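Local structure of hypoxanthine-guanine phosphoribosyltransferase (Leishmania tarentolae, 1PZM) at the interface of chains A and B. The protein transfers the 5-phosphoribosyl group of 5-phosphoribosyl 1-diphosphate onto hypoxanthine or guanine, giving IMP or GMP in purine salvage. Sequence-based numbering; all coordinates share one arbitrary frame. Chains: chain A/B, hypoxanthine-guanine phosphoribosyltransferase.

Contact 1: the interface of chains A and B. Residues chain A 65-66, 69, 191; chain B 88-90, 108.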
loop_
_atom_site.group_PDB
_atom_site.type_symbol
_atom_site.label_atom_id
_atom_site.label_comp_id
_atom_site.label_asym_id
_atom_site.label_seq_id
_atom_site.Cartn_x
_atom_site.Cartn_y
_atom_site.Cartn_z
ATOM N N LEU A 65 -3.278 -2.622 -7.850
ATOM C CA LEU A 65 -2.677 -3.740 -7.150
ATOM C C LEU A 65 -2.094 -4.833 -8.083
ATOM O O LEU A 65 -2.641 -5.074 -9.161
ATOM C CB LEU A 65 -3.777 -4.379 -6.294
ATOM C CG LEU A 65 -4.136 -3.416 -5.149
ATOM C CD1 LEU A 65 -5.232 -4.030 -4.326
ATOM C CD2 LEU A 65 -2.947 -3.099 -4.241
ATOM N N LYS A 66 -1.020 -5.520 -7.683
ATOM C CA LYS A 66 -0.367 -5.423 -6.348
ATOM C C LYS A 66 0.701 -4.385 -6.338
ATOM O O LYS A 66 0.939 -3.739 -5.346
ATOM C CB LYS A 66 0.310 -6.764 -6.033
ATOM C CG LYS A 66 -0.658 -7.982 -5.730
ATOM C CD LYS A 66 0.157 -9.174 -5.145
ATOM C CE LYS A 66 -0.678 -10.399 -4.789
ATOM N NZ LYS A 66 0.230 -11.373 -4.112
ATOM N N PHE A 69 1.248 -0.631 -4.795
ATOM C CA PHE A 69 0.968 -0.243 -3.401
ATOM C C PHE A 69 2.022 0.589 -2.679
ATOM O O PHE A 69 1.658 1.484 -1.866
ATOM C CB PHE A 69 0.474 -1.411 -2.509
ATOM C CG PHE A 69 1.564 -2.192 -1.801
ATOM C CD1 PHE A 69 1.661 -2.143 -0.403
ATOM C CD2 PHE A 69 2.415 -3.068 -2.519
ATOM C CE1 PHE A 69 2.625 -2.921 0.289
ATOM C CE2 PHE A 69 3.386 -3.828 -1.864
ATOM C CZ PHE A 69 3.514 -3.730 -0.455
ATOM N N ARG A 191 9.096 -7.598 -3.664
ATOM C CA ARG A 191 8.329 -6.340 -3.560
ATOM C C ARG A 191 8.785 -5.449 -2.421
ATOM O O ARG A 191 8.594 -4.249 -2.484
ATOM C CB ARG A 191 6.847 -6.627 -3.228
ATOM C CG ARG A 191 6.097 -7.385 -4.369
ATOM C CD ARG A 191 4.596 -7.381 -4.123
ATOM N NE ARG A 191 3.942 -8.319 -5.014
ATOM C CZ ARG A 191 3.634 -8.086 -6.297
ATOM N NH1 ARG A 191 3.909 -6.912 -6.883
ATOM N NH2 ARG A 191 3.032 -9.026 -7.005
ATOM N N VAL B 88 3.300 -10.462 -0.480
ATOM C CA VAL B 88 2.184 -9.613 -0.078
ATOM C C VAL B 88 0.858 -10.000 -0.727
ATOM O O VAL B 88 0.799 -10.292 -1.940
ATOM C CB VAL B 88 2.475 -8.113 -0.413
ATOM C CG1 VAL B 88 1.422 -7.225 0.242
ATOM C CG2 VAL B 88 3.931 -7.676 0.117
ATOM N N GLU B 89 -0.206 -9.972 0.067
ATOM C CA GLU B 89 -1.579 -10.271 -0.401
ATOM C C GLU B 89 -2.478 -9.163 0.164
ATOM O O GLU B 89 -2.158 -8.512 1.191
ATOM C CB GLU B 89 -2.108 -11.607 0.250
ATOM C CG GLU B 89 -1.320 -12.885 -0.069
ATOM C CD GLU B 89 -1.352 -13.279 -1.542
ATOM O OE1 GLU B 89 -2.206 -12.762 -2.315
ATOM O OE2 GLU B 89 -0.475 -14.068 -1.962
ATOM N N PHE B 90 -3.606 -8.962 -0.448
ATOM C CA PHE B 90 -4.489 -7.916 -0.019
ATOM C C PHE B 90 -5.881 -8.479 0.260
ATOM O O PHE B 90 -6.405 -9.271 -0.525
ATOM C CB PHE B 90 -4.565 -6.861 -1.115
ATOM C CG PHE B 90 -3.244 -6.187 -1.348
ATOM C CD1 PHE B 90 -2.919 -5.018 -0.646
ATOM C CD2 PHE B 90 -2.298 -6.755 -2.214
ATOM C CE1 PHE B 90 -1.675 -4.416 -0.832
ATOM C CE2 PHE B 90 -1.046 -6.119 -2.439
ATOM C CZ PHE B 90 -0.753 -4.960 -1.735
ATOM N N MET B 108 -12.313 -12.253 -3.809
ATOM C CA MET B 108 -10.929 -11.844 -3.448
ATOM C C MET B 108 -10.478 -12.371 -2.061
ATOM O O MET B 108 -9.283 -12.674 -1.851
ATOM C CB MET B 108 -10.738 -10.313 -3.524
ATOM C CG MET B 108 -9.249 -9.859 -3.711
ATOM S SD MET B 108 -8.783 -8.084 -3.377
ATOM C CE MET B 108 -7.142 -8.051 -4.178
HETATM O O HOH W 1 3.913 -10.792 -3.236
#
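A two-fold symmetric interface between identical subunits joins the A:Leu65-A:Lys66 loop and the start of helix 69-81 of one type I phosphoribosyltransferase to strand 86-91 of the other. It probably holds the dimer together, as in related HGPRTs. The peptide between A:Leu65 and A:Lys66 is cis, a hallmark of the pyrophosphate-binding loop of HGPRTs, so a substrate-binding segment is itself part of the contact.

The apolar evidence centres on B:Phe90. Its CZ points rim-first at A:Phe69, 3.6 Å from CG and displaced from the middle of that face. The planes lie 77° apart, which makes the pair edge-to-face. A:Phe69 reaches this place with chi1 at 90°, its CG held between the backbone N and the carbonyl carbon. One face of B:Phe90 receives the A:Leu65 methyl CD2, 3.8 Å from the ring centroid, as a CH-pi contact. Along another part of the rim, A:Lys66 CG packs 3.8 Å from B:Phe90 CE2. The far end of A:Phe69 meets the valine instead, CZ lying 4.0 Å from B:Val88 CG2.

Beyond CG the A:Lys66 chain is extended, which carries its ammonium past the aromatic pair to the strand backbone. NZ donates to B:Val88 O at 2.5 Å, with a C=O...N angle of 163° that puts the donor almost in line with the carbonyl. The same nitrogen forms a looser salt bridge to B:Glu89 OE1 at 3.3 Å, weak as a hydrogen bond. The nearby carboxylate may help favour the charged lysine.

Beside the lysine, the A:Arg191 guanidinium lays one face against A:Lys66 CB, flanking the root of that side chain. Water 1 lies in the guanidinium plane at its edge and bridges A:Arg191 NE to B:Val88 N, 2.8 Å from that amide nitrogen.

Contact 2: the interface of chains A and B. Residues chain A 87-89, 114; chain B 66, 187-189.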
loop_
_atom_site.group_PDB
_atom_site.type_symbol
_atom_site.label_atom_id
_atom_site.label_comp_id
_atom_site.label_asym_id
_atom_site.label_seq_id
_atom_site.Cartn_x
_atom_site.Cartn_y
_atom_site.Cartn_z
ATOM N N LYS A 87 -8.286 10.968 -1.711
ATOM C CA LYS A 87 -8.954 9.704 -1.279
ATOM C C LYS A 87 -8.326 8.568 -2.087
ATOM O O LYS A 87 -7.741 8.806 -3.167
ATOM C CB LYS A 87 -10.464 9.776 -1.474
ATOM C CG LYS A 87 -11.162 10.737 -0.524
ATOM C CD LYS A 87 -12.690 10.707 -0.736
ATOM C CE LYS A 87 -13.409 11.636 0.259
ATOM N NZ LYS A 87 -14.898 11.826 -0.037
ATOM N N VAL A 88 -8.413 7.354 -1.574
ATOM C CA VAL A 88 -7.655 6.251 -2.144
ATOM C C VAL A 88 -8.611 5.125 -2.460
ATOM O O VAL A 88 -9.544 4.830 -1.674
ATOM C CB VAL A 88 -6.529 5.787 -1.172
ATOM C CG1 VAL A 88 -5.717 4.624 -1.782
ATOM C CG2 VAL A 88 -5.561 6.973 -0.901
ATOM N N GLU A 89 -8.436 4.559 -3.651
ATOM C CA GLU A 89 -9.200 3.375 -4.097
ATOM C C GLU A 89 -8.188 2.339 -4.549
ATOM O O GLU A 89 -7.067 2.677 -4.963
ATOM C CB GLU A 89 -10.131 3.685 -5.289
ATOM C CG GLU A 89 -11.328 4.564 -4.968
ATOM C CD GLU A 89 -12.283 4.003 -3.897
ATOM O OE1 GLU A 89 -12.364 2.760 -3.659
ATOM O OE2 GLU A 89 -12.954 4.840 -3.255
ATOM N N ASP A 114 -16.057 3.687 -3.887
ATOM C CA ASP A 114 -16.696 5.001 -4.057
ATOM C C ASP A 114 -17.120 5.141 -5.522
ATOM O O ASP A 114 -16.388 4.679 -6.415
ATOM C CB ASP A 114 -15.712 6.158 -3.734
ATOM C CG ASP A 114 -15.635 6.516 -2.218
ATOM O OD1 ASP A 114 -16.205 5.765 -1.381
ATOM O OD2 ASP A 114 -15.029 7.538 -1.772
ATOM N N LYS B 66 -8.829 -0.842 3.669
ATOM C CA LYS B 66 -7.888 0.090 3.086
ATOM C C LYS B 66 -6.897 0.561 4.105
ATOM O O LYS B 66 -5.777 0.877 3.754
ATOM C CB LYS B 66 -8.645 1.313 2.624
ATOM C CG LYS B 66 -9.739 1.035 1.545
ATOM C CD LYS B 66 -10.231 2.429 0.988
ATOM C CE LYS B 66 -11.366 2.318 -0.031
ATOM N NZ LYS B 66 -11.601 3.742 -0.538
ATOM N N ALA B 187 -14.417 9.353 6.940
ATOM C CA ALA B 187 -15.253 9.509 5.740
ATOM C C ALA B 187 -14.339 9.468 4.485
ATOM O O ALA B 187 -14.474 10.290 3.547
ATOM C CB ALA B 187 -16.042 10.860 5.808
ATOM N N GLU B 188 -13.385 8.527 4.510
ATOM C CA GLU B 188 -12.419 8.340 3.423
ATOM C C GLU B 188 -11.353 9.440 3.244
ATOM O O GLU B 188 -10.489 9.290 2.367
ATOM C CB GLU B 188 -13.154 8.134 2.078
ATOM C CG GLU B 188 -14.101 6.961 2.062
ATOM C CD GLU B 188 -13.404 5.610 2.140
ATOM O OE1 GLU B 188 -12.192 5.466 1.850
ATOM O OE2 GLU B 188 -14.108 4.638 2.476
ATOM N N SER B 189 -11.403 10.520 4.022
ATOM C CA SER B 189 -10.406 11.592 3.882
ATOM C C SER B 189 -9.274 11.348 4.822
ATOM O O SER B 189 -9.423 10.530 5.735
ATOM C CB SER B 189 -10.986 12.962 4.169
ATOM O OG SER B 189 -11.747 13.405 3.061
HETATM O O HOH W 2 -9.798 6.920 0.822
#
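The A:Glu89 carboxylate is met by the B:Lys66 ammonium from above its plane, off the oxygen end: NZ is 3.2 Å from OE2, a salt bridge whose hydrogen bond is weak, with OE1 only slightly farther away. The carboxylate of B:Glu188 is also met from above, B:Lys66 NZ standing 53° out of its plane and 3.0 Å from OE1. This salt bridge lies within chain B and positions the lysine for its partners across the interface. The A:Asp114 carboxylate, poorly ordered, is turned 79° from that of B:Glu188.

This is a mainly polar patch of the HGPRT subunit interface, with strand 86-91 of chain A facing the cis-peptide loop and the 187-189 segment of chain B. As the chain-exchanged twin of the lysine bonds in contact 1, B:Lys66 NZ bridges to A:Glu89 and donates to A:Val88 O at 2.6 Å. Its charge probably eases the proximity of A:Glu89 and B:Glu188.

The extended A:Lys87 chain crosses B:Glu188 at about a right angle. Its methylene CD packs 3.8 Å from B:Glu188 CB, so the contact is made by the aliphatic stem. Positive phi values at B:Ala187 and B:Glu188 shape the loop here. Water 2 joins the backbones, lying 2.8 Å from A:Val88 N. On the other side it is 2.9 Å from B:Glu188 O. The same water also meets the side-chain oxygen B:Glu188 OE1 at 3.0 Å.

The C-alpha centres of contact 1 and contact 2 lie about 17 Å apart, within one two-fold interface. Both use the same elements with the chains exchanged: the Lys66 loop of A against strand 86-91 of B in contact 1, and the reverse in contact 2. Lys66, Val88 and Glu89 therefore occur in both, each subunit supplying loop and strand once. Around this shared core, contact 1 adds the aromatic and leucine packing, contact 2 the Lys87, Glu188 and water contacts. Because Lys66 follows the cis peptide, the pairing could couple assembly to the shape of the pyrophosphate-binding loop in both active sites.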